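Local coordinates for DUF2442 domain-containing protein (Nitrosomonas europaea, PDB 2AUW) that is of unknown function but may bind DNA, at residues T24-S27 / V31-V34. Sequence-based numbering, arbitrary orientation.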
loop_
_atom_site.group_PDB
_atom_site.type_symbol
_atom_site.label_atom_id
_atom_site.label_comp_id
_atom_site.label_asym_id
_atom_site.label_seq_id
_atom_site.Cartn_x
_atom_site.Cartn_y
_atom_site.Cartn_z
ATOM N N THR B 24 25.534 2.071 -10.308
ATOM C CA THR B 24 24.140 1.574 -10.354
ATOM C C THR B 24 23.233 2.779 -10.510
ATOM O O THR B 24 23.426 3.771 -9.831
ATOM C CB THR B 24 23.755 0.776 -9.077
ATOM O OG1 THR B 24 24.033 1.573 -7.911
ATOM C CG2 THR B 24 24.569 -0.527 -9.014
ATOM N N THR B 25 22.262 2.674 -11.413
ATOM C CA THR B 25 21.273 3.744 -11.622
ATOM C C THR B 25 19.891 3.196 -11.251
ATOM O O THR B 25 19.554 2.048 -11.566
ATOM C CB THR B 25 21.265 4.240 -13.097
ATOM O OG1 THR B 25 22.609 4.587 -13.489
ATOM C CG2 THR B 25 20.364 5.455 -13.236
ATOM N N TRP B 26 19.107 4.039 -10.611
ATOM C CA TRP B 26 17.857 3.633 -9.990
ATOM C C TRP B 26 16.690 4.512 -10.462
ATOM O O TRP B 26 16.896 5.652 -10.821
ATOM C CB TRP B 26 17.994 3.687 -8.462
ATOM C CG TRP B 26 19.202 2.879 -7.974
ATOM C CD1 TRP B 26 20.504 3.312 -7.908
ATOM C CD2 TRP B 26 19.206 1.510 -7.543
ATOM N NE1 TRP B 26 21.328 2.294 -7.451
ATOM C CE2 TRP B 26 20.559 1.173 -7.225
ATOM C CE3 TRP B 26 18.204 0.531 -7.383
ATOM C CZ2 TRP B 26 20.927 -0.100 -6.742
ATOM C CZ3 TRP B 26 18.572 -0.750 -6.896
ATOM C CH2 TRP B 26 19.929 -1.041 -6.579
ATOM N N SER B 27 15.476 3.958 -10.408
ATOM C CA SER B 27 14.233 4.700 -10.674
ATOM C C SER B 27 13.983 5.914 -9.766
ATOM O O SER B 27 13.048 6.710 -10.030
ATOM C CB SER B 27 13.050 3.739 -10.555
ATOM O OG SER B 27 12.863 3.411 -9.187
ATOM N N VAL B 31 22.283 7.781 -8.814
ATOM C CA VAL B 31 23.362 7.071 -9.483
ATOM C C VAL B 31 24.398 6.816 -8.375
ATOM O O VAL B 31 24.935 7.746 -7.788
ATOM C CB VAL B 31 23.975 7.877 -10.652
ATOM C CG1 VAL B 31 25.134 7.084 -11.282
ATOM C CG2 VAL B 31 22.911 8.167 -11.705
ATOM N N LEU B 32 24.554 5.555 -8.009
ATOM C CA LEU B 32 25.329 5.194 -6.807
ATOM C C LEU B 32 26.399 4.196 -7.195
ATOM O O LEU B 32 26.147 3.248 -7.922
ATOM C CB LEU B 32 24.419 4.549 -5.743
ATOM C CG LEU B 32 23.132 5.270 -5.350
ATOM C CD1 LEU B 32 22.321 4.378 -4.427
ATOM C CD2 LEU B 32 23.478 6.567 -4.673
ATOM N N GLU B 33 27.593 4.392 -6.674
ATOM C CA GLU B 33 28.664 3.442 -6.901
ATOM C C GLU B 33 28.817 2.565 -5.661
ATOM O O GLU B 33 28.490 2.961 -4.544
ATOM C CB GLU B 33 29.989 4.150 -7.242
ATOM C CG GLU B 33 29.959 4.922 -8.615
ATOM C CD GLU B 33 31.277 5.634 -8.965
ATOM O OE1 GLU B 33 32.310 5.397 -8.298
ATOM O OE2 GLU B 33 31.269 6.433 -9.940
ATOM N N VAL B 34 29.342 1.372 -5.880
ATOM C CA VAL B 34 29.423 0.413 -4.775
ATOM C C VAL B 34 30.520 -0.602 -5.074
ATOM O O VAL B 34 30.629 -1.112 -6.209
ATOM C CB VAL B 34 28.064 -0.312 -4.594
ATOM C CG1 VAL B 34 27.685 -1.087 -5.846
ATOM C CG2 VAL B 34 28.074 -1.238 -3.313
#
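The beta hairpin of strands 21-26 and 31-35, which completes a three-stranded antiparallel sheet with strand 11-16, pairs T24 with L32 and illustrates how one side-chain hydroxyl can reinforce backbone pairing. T24 and L32 form the hydrogen-bonded pair: T24 N gives to L32 O at 2.7 Å, and L32 N returns a nearly straight bond to T24 O at 2.8 Å. T24 also turns its hydroxyl, held between the backbone N and the carbonyl carbon (chi1 53°), onto the same acceptor, OG1 donating to L32 O at 2.7 Å. The two donors are tilted to opposite faces of the carbonyl plane, and two bonds from one residue grip the oxygen. With its proton directed to L32 O, OG1 accepts from W26 NE1 at 2.8 Å, a bond bent to 142°, with OG1 somewhat out of the indole plane. The L32 and W26 side chains cross at about a right angle, L32 CD1 coming within 3.8 Å of W26 NE1, while Y80 of helix 76-86 packs edge-to-face with the ring and also touches L32. T25 and V31, the non-hydrogen-bonded pair, stand side by side on the other face, with V31 CG2 4.0 Å from T25 OG1. A valine in place of T24 would probably leave the indole N-H without its acceptor and L32 O without its second donor. The chemistry is thus a relay, indole N-H to hydroxyl to carbonyl, which satisfies the N-H of a buried tryptophan and links its ring, through T24 of its own strand, to strand 31-35 on the face that helix 76-86 packs against.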